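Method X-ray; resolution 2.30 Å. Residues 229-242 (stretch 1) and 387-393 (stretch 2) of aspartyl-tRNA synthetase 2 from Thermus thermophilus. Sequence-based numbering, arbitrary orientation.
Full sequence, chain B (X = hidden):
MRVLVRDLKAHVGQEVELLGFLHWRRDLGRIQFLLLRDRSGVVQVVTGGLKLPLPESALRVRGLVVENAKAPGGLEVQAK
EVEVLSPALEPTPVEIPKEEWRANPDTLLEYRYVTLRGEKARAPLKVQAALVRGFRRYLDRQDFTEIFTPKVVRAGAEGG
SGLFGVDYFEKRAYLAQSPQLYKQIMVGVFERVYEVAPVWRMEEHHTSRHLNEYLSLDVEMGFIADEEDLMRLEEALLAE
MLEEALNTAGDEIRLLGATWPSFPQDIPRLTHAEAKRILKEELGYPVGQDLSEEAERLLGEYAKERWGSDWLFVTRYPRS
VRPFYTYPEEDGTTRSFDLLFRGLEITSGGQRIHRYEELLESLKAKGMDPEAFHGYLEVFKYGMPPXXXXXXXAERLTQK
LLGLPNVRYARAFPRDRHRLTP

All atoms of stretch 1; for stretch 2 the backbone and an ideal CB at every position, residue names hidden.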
ATOM      1  N   ASP B 229       0.550 -25.128  -0.712  1.00 44.67           N
ATOM      2  CA  ASP B 229       0.393 -24.114  -1.755  1.00 44.52           C
ATOM      3  C   ASP B 229       0.849 -22.764  -1.212  1.00 43.20           C
ATOM      4  O   ASP B 229       1.462 -21.972  -1.930  1.00 42.10           O
ATOM      5  CB  ASP B 229      -1.063 -24.003  -2.213  1.00 43.87           C
ATOM      6  CG  ASP B 229      -1.475 -25.139  -3.116  1.00 44.60           C
ATOM      7  OD1 ASP B 229      -0.593 -25.741  -3.765  1.00 46.76           O
ATOM      8  OD2 ASP B 229      -2.687 -25.425  -3.195  1.00 44.79           O
ATOM      9  N   LEU B 230       0.549 -22.522   0.062  1.00 40.81           N
ATOM     10  CA  LEU B 230       0.914 -21.278   0.727  1.00 40.13           C
ATOM     11  C   LEU B 230       2.432 -21.130   0.844  1.00 40.23           C
ATOM     12  O   LEU B 230       2.983 -20.061   0.554  1.00 38.12           O
ATOM     13  CB  LEU B 230       0.277 -21.225   2.116  1.00 39.52           C
ATOM     14  CG  LEU B 230      -1.202 -21.593   2.191  1.00 39.40           C
ATOM     15  CD1 LEU B 230      -1.691 -21.480   3.630  1.00 39.41           C
ATOM     16  CD2 LEU B 230      -2.004 -20.676   1.285  1.00 40.27           C
ATOM     17  N   MET B 231       3.103 -22.203   1.267  1.00 40.50           N
ATOM     18  CA  MET B 231       4.559 -22.181   1.424  1.00 40.36           C
ATOM     19  C   MET B 231       5.266 -21.940   0.089  1.00 38.69           C
ATOM     20  O   MET B 231       6.182 -21.118   0.008  1.00 38.60           O
ATOM     21  CB  MET B 231       5.055 -23.485   2.086  1.00 39.33           C
ATOM     22  CG  MET B 231       5.020 -23.441   3.627  1.00 39.57           C
ATOM     23  SD  MET B 231       5.499 -24.973   4.524  1.00 36.15           S
ATOM     24  CE  MET B 231       3.870 -25.702   4.819  1.00 34.31           C
ATOM     25  N   ARG B 232       4.836 -22.639  -0.955  1.00 37.54           N
ATOM     26  CA  ARG B 232       5.436 -22.451  -2.269  1.00 37.83           C
ATOM     27  C   ARG B 232       5.184 -21.019  -2.760  1.00 36.83           C
ATOM     28  O   ARG B 232       6.040 -20.420  -3.409  1.00 35.76           O
ATOM     29  CB  ARG B 232       4.865 -23.467  -3.265  1.00 41.89           C
ATOM     30  CG  ARG B 232       5.525 -24.845  -3.182  1.00 46.37           C
ATOM     31  CD  ARG B 232       4.507 -25.964  -3.337  1.00 50.87           C
ATOM     32  NE  ARG B 232       3.622 -25.743  -4.479  1.00 54.12           N
ATOM     33  CZ  ARG B 232       2.476 -26.391  -4.666  1.00 56.26           C
ATOM     34  NH1 ARG B 232       2.081 -27.304  -3.783  1.00 56.09           N
ATOM     35  NH2 ARG B 232       1.725 -26.120  -5.726  1.00 56.54           N
ATOM     36  N   LEU B 233       4.014 -20.474  -2.440  1.00 36.06           N
ATOM     37  CA  LEU B 233       3.677 -19.118  -2.840  1.00 36.53           C
ATOM     38  C   LEU B 233       4.587 -18.114  -2.133  1.00 35.93           C
ATOM     39  O   LEU B 233       5.174 -17.242  -2.767  1.00 33.77           O
ATOM     40  CB  LEU B 233       2.221 -18.795  -2.498  1.00 37.16           C
ATOM     41  CG  LEU B 233       1.843 -17.297  -2.591  1.00 39.64           C
ATOM     42  CD1 LEU B 233       1.780 -16.881  -4.045  1.00 38.40           C
ATOM     43  CD2 LEU B 233       0.498 -17.051  -1.915  1.00 41.09           C
ATOM     44  N   GLU B 234       4.697 -18.246  -0.815  1.00 35.35           N
ATOM     45  CA  GLU B 234       5.529 -17.344  -0.040  1.00 36.35           C
ATOM     46  C   GLU B 234       6.983 -17.327  -0.494  1.00 35.99           C
ATOM     47  O   GLU B 234       7.643 -16.281  -0.454  1.00 35.79           O
ATOM     48  CB  GLU B 234       5.447 -17.676   1.446  1.00 36.11           C
ATOM     49  CG  GLU B 234       6.470 -16.925   2.261  1.00 38.77           C
ATOM     50  CD  GLU B 234       6.123 -16.845   3.737  1.00 39.83           C
ATOM     51  OE1 GLU B 234       5.510 -17.798   4.267  1.00 39.66           O
ATOM     52  OE2 GLU B 234       6.486 -15.826   4.360  1.00 37.51           O
ATOM     53  N   GLU B 235       7.484 -18.479  -0.926  1.00 35.96           N
ATOM     54  CA  GLU B 235       8.865 -18.595  -1.399  1.00 35.78           C
ATOM     55  C   GLU B 235       9.079 -17.738  -2.632  1.00 34.37           C
ATOM     56  O   GLU B 235      10.057 -16.997  -2.726  1.00 34.19           O
ATOM     57  CB  GLU B 235       9.200 -20.055  -1.740  1.00 37.69           C
ATOM     58  CG  GLU B 235       9.702 -20.875  -0.556  1.00 42.10           C
ATOM     59  CD  GLU B 235      10.013 -22.334  -0.934  1.00 43.53           C
ATOM     60  OE1 GLU B 235      10.667 -22.566  -1.975  1.00 43.61           O
ATOM     61  OE2 GLU B 235       9.618 -23.234  -0.177  1.00 45.91           O
ATOM     62  N   ALA B 236       8.159 -17.854  -3.581  1.00 32.97           N
ATOM     63  CA  ALA B 236       8.246 -17.090  -4.820  1.00 34.32           C
ATOM     64  C   ALA B 236       8.040 -15.606  -4.503  1.00 33.80           C
ATOM     65  O   ALA B 236       8.720 -14.749  -5.064  1.00 34.32           O
ATOM     66  CB  ALA B 236       7.189 -17.585  -5.811  1.00 33.22           C
ATOM     67  N   LEU B 237       7.105 -15.326  -3.596  1.00 33.01           N
ATOM     68  CA  LEU B 237       6.802 -13.967  -3.167  1.00 32.81           C
ATOM     69  C   LEU B 237       8.063 -13.311  -2.603  1.00 33.19           C
ATOM     70  O   LEU B 237       8.434 -12.210  -3.005  1.00 32.48           O
ATOM     71  CB  LEU B 237       5.706 -13.987  -2.096  1.00 32.27           C
ATOM     72  CG  LEU B 237       5.343 -12.677  -1.381  1.00 32.28           C
ATOM     73  CD1 LEU B 237       4.732 -11.700  -2.368  1.00 29.60           C
ATOM     74  CD2 LEU B 237       4.364 -12.976  -0.246  1.00 31.65           C
ATOM     75  N   LEU B 238       8.723 -14.003  -1.676  1.00 32.64           N
ATOM     76  CA  LEU B 238       9.943 -13.501  -1.052  1.00 32.39           C
ATOM     77  C   LEU B 238      11.053 -13.247  -2.051  1.00 32.52           C
ATOM     78  O   LEU B 238      11.764 -12.242  -1.958  1.00 32.33           O
ATOM     79  CB  LEU B 238      10.446 -14.483   0.003  1.00 33.67           C
ATOM     80  CG  LEU B 238       9.682 -14.465   1.324  1.00 33.64           C
ATOM     81  CD1 LEU B 238       9.925 -15.760   2.070  1.00 33.63           C
ATOM     82  CD2 LEU B 238      10.112 -13.258   2.138  1.00 32.61           C
ATOM     83  N   ALA B 239      11.213 -14.160  -3.004  1.00 31.61           N
ATOM     84  CA  ALA B 239      12.256 -14.019  -4.019  1.00 31.65           C
ATOM     85  C   ALA B 239      12.049 -12.717  -4.773  1.00 29.93           C
ATOM     86  O   ALA B 239      13.002 -11.992  -5.059  1.00 29.50           O
ATOM     87  CB  ALA B 239      12.208 -15.210  -4.991  1.00 31.64           C
ATOM     88  N   GLU B 240      10.797 -12.426  -5.099  1.00 30.60           N
ATOM     89  CA  GLU B 240      10.464 -11.197  -5.809  1.00 31.54           C
ATOM     90  C   GLU B 240      10.790  -9.982  -4.932  1.00 29.58           C
ATOM     91  O   GLU B 240      11.464  -9.055  -5.371  1.00 29.21           O
ATOM     92  CB  GLU B 240       8.978 -11.199  -6.167  1.00 36.13           C
ATOM     93  CG  GLU B 240       8.485  -9.945  -6.878  1.00 41.97           C
ATOM     94  CD  GLU B 240       8.229 -10.176  -8.349  1.00 46.20           C
ATOM     95  OE1 GLU B 240       7.994 -11.346  -8.732  1.00 48.90           O
ATOM     96  OE2 GLU B 240       8.244  -9.189  -9.127  1.00 48.79           O
ATOM     97  N   MET B 241      10.310 -10.007  -3.691  1.00 28.39           N
ATOM     98  CA  MET B 241      10.530  -8.915  -2.750  1.00 28.55           C
ATOM     99  C   MET B 241      12.019  -8.543  -2.651  1.00 29.62           C
ATOM    100  O   MET B 241      12.385  -7.374  -2.808  1.00 29.19           O
ATOM    101  CB  MET B 241       9.942  -9.292  -1.384  1.00 24.68           C
ATOM    102  CG  MET B 241       8.414  -9.374  -1.379  1.00 23.48           C
ATOM    103  SD  MET B 241       7.756 -10.249   0.076  1.00 14.25           S
ATOM    104  CE  MET B 241       8.007  -9.025   1.245  1.00 16.69           C
ATOM    105  N   LEU B 242      12.872  -9.537  -2.414  1.00 31.19           N
ATOM    106  CA  LEU B 242      14.315  -9.325  -2.315  1.00 32.20           C
ATOM    107  C   LEU B 242      14.914  -8.791  -3.611  1.00 31.20           C
ATOM    108  O   LEU B 242      15.831  -7.964  -3.595  1.00 31.12           O
ATOM    109  CB  LEU B 242      15.002 -10.640  -1.933  1.00 31.87           C
ATOM    110  CG  LEU B 242      15.059 -10.949  -0.427  1.00 36.08           C
ATOM    111  CD1 LEU B 242      13.683 -10.788   0.206  1.00 35.54           C
ATOM    112  CD2 LEU B 242      15.578 -12.368  -0.227  1.00 36.86           C
ATOM    113  N   UNK B 387      -9.283 -22.848   1.724  1.00 41.32           N
ATOM    114  CA  UNK B 387      -8.372 -21.729   1.597  1.00 41.21           C
ATOM    115  C   UNK B 387      -7.382 -21.653   2.740  1.00 40.86           C
ATOM    116  O   UNK B 387      -7.467 -22.406   3.708  1.00 42.67           O
ATOM    117  CB  UNK B 387      -9.161 -20.421   1.510  1.00 41.21           C
ATOM    118  N   UNK B 388      -6.446 -20.723   2.610  1.00 38.23           N
ATOM    119  CA  UNK B 388      -5.436 -20.524   3.629  1.00 38.62           C
ATOM    120  C   UNK B 388      -4.726 -19.201   3.412  1.00 36.25           C
ATOM    121  O   UNK B 388      -5.010 -18.487   2.456  1.00 36.63           O
ATOM    122  CB  UNK B 388      -4.432 -21.679   3.629  1.00 38.62           C
ATOM    123  N   UNK B 389      -3.800 -18.872   4.301  1.00 36.22           N
ATOM    124  CA  UNK B 389      -3.080 -17.625   4.167  1.00 33.93           C
ATOM    125  C   UNK B 389      -1.965 -17.498   5.178  1.00 34.08           C
ATOM    126  O   UNK B 389      -1.714 -18.408   5.974  1.00 34.20           O
ATOM    127  CB  UNK B 389      -4.043 -16.444   4.305  1.00 33.93           C
ATOM    128  N   UNK B 390      -1.296 -16.354   5.148  1.00 33.89           N
ATOM    129  CA  UNK B 390      -0.191 -16.093   6.053  1.00 32.58           C
ATOM    130  C   UNK B 390       0.088 -14.596   6.093  1.00 32.69           C
ATOM    131  O   UNK B 390      -0.416 -13.834   5.261  1.00 30.12           O
ATOM    132  CB  UNK B 390       1.058 -16.868   5.628  1.00 32.58           C
ATOM    133  N   UNK B 391       0.885 -14.177   7.069  1.00 32.54           N
ATOM    134  CA  UNK B 391       1.221 -12.772   7.230  1.00 32.80           C
ATOM    135  C   UNK B 391       2.720 -12.646   7.395  1.00 33.09           C
ATOM    136  O   UNK B 391       3.361 -13.517   7.981  1.00 36.00           O
ATOM    137  CB  UNK B 391       0.486 -12.157   8.422  1.00 32.80           C
ATOM    138  N   UNK B 392       3.278 -11.560   6.879  1.00 32.41           N
ATOM    139  CA  UNK B 392       4.707 -11.332   6.977  1.00 30.59           C
ATOM    140  C   UNK B 392       5.001 -10.100   7.816  1.00 30.26           C
ATOM    141  O   UNK B 392       4.465  -9.022   7.561  1.00 30.34           O
ATOM    142  CB  UNK B 392       5.322 -11.186   5.584  1.00 30.59           C
ATOM    143  N   UNK B 393       5.843 -10.271   8.830  1.00 29.11           N
ATOM    144  CA  UNK B 393       6.216  -9.155   9.681  1.00 28.44           C
ATOM    145  C   UNK B 393       7.202  -8.312   8.906  1.00 27.25           C
ATOM    146  O   UNK B 393       8.401  -8.591   8.908  1.00 27.67           O
ATOM    147  CB  UNK B 393       6.804  -9.624  11.013  1.00 28.44           C
TER

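Stretch 1 is one continuous helix, and stretch 2 is a strand that runs across it at 39° between N-to-C directions. No hydrogen bond joins the two, so fit depends on packing.

Position 387 has its CA-to-CB bond pointing away from the helix, and nothing of stretch 1 lies within 5.5 Å of the ideal CB. Stretch 1 sets no preference here. The residue is H387; its ND1 is hydrogen-bonded elsewhere in the structure.

Position 388 points toward the helix. Its ideal CB would sit 2.7 Å from L230 CD1, which is a clash. That leaves no space for a side chain with L230 as placed, and glycine is the clear choice. The residue is G388. L230 CD2 packs on the bare backbone, 3.8 Å from G388 C.

Position 389 points away, and its ideal CB meets nothing of stretch 1. The backbone is almost fully extended, at -174/-177, a conformation glycine adopts readily. The residue is G389. Its backbone still touches the helix: L230 CD1 lies 3.4 Å from G389 N.

Position 390 points toward the helix. The ideal CB is 4.7 Å from E234 OE1, and beyond it lie L230, L233 and L237. A long apolar side chain, such as leucine, methionine or phenylalanine, would suit the leucines; a donor could instead address the glutamate. The residue is F390, with chi1 at 63° (p). It has the largest covered area in the contact, 102 Å². Its CZ lies 3.4 Å from E234 CB and 3.8 Å from L237 CD2. Its CE2 is 3.9 Å from L233 CD2. The two leucine methyls sit at the ring edge, while E234 OE1 lies over one face. That oxygen is buried here without a partner in the model.

Position 391 points away from the helix, so stretch 1 leaves the choice wide. The residue is A391.

Position 392 points toward the helix again. Its ideal CB is 4.9 Å from E234 OE2, with L237 and M241 farther in. A medium apolar residue would fit, and a polar one could approach the carboxylate. The residue is I392, with chi1 m and chi2 t. Its CD1 reaches L237 CD2 at 3.9 Å, M241 SD at 4.4 Å and E234 OE2 at 3.7 Å. That oxygen is hydrogen-bonded elsewhere in the structure.

Position 393 is out of reach of stretch 1, with room for a CB. It is an N-cap position, where serine, threonine, aspartate, asparagine or glycine is common. The residue is G393.

Stretch 2 387-393: HGGFAIG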
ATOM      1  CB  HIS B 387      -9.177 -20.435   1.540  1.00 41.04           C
ATOM      2  CG  HIS B 387     -10.021 -20.202   2.756  1.00 41.81           C
ATOM      3  ND1 HIS B 387      -9.525 -19.638   3.911  1.00 42.09           N
ATOM      4  CD2 HIS B 387     -11.324 -20.479   3.004  1.00 42.29           C
ATOM      5  CE1 HIS B 387     -10.486 -19.574   4.817  1.00 41.39           C
ATOM      6  NE2 HIS B 387     -11.586 -20.078   4.292  1.00 41.35           N
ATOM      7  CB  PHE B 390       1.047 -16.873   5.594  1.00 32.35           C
ATOM      8  CG  PHE B 390       1.569 -16.473   4.231  1.00 33.96           C
ATOM      9  CD1 PHE B 390       2.527 -15.470   4.110  1.00 32.68           C
ATOM     10  CD2 PHE B 390       1.130 -17.120   3.075  1.00 32.91           C
ATOM     11  CE1 PHE B 390       3.044 -15.118   2.869  1.00 32.60           C
ATOM     12  CE2 PHE B 390       1.648 -16.769   1.823  1.00 33.86           C
ATOM     13  CZ  PHE B 390       2.608 -15.767   1.722  1.00 31.79           C
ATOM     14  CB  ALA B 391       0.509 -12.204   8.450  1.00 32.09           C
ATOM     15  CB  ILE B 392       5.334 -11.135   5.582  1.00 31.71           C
ATOM     16  CG1 ILE B 392       5.085 -12.380   4.728  1.00 31.23           C
ATOM     17  CG2 ILE B 392       6.818 -10.849   5.706  1.00 28.96           C
ATOM     18  CD1 ILE B 392       5.758 -12.341   3.371  1.00 30.60           C
TER
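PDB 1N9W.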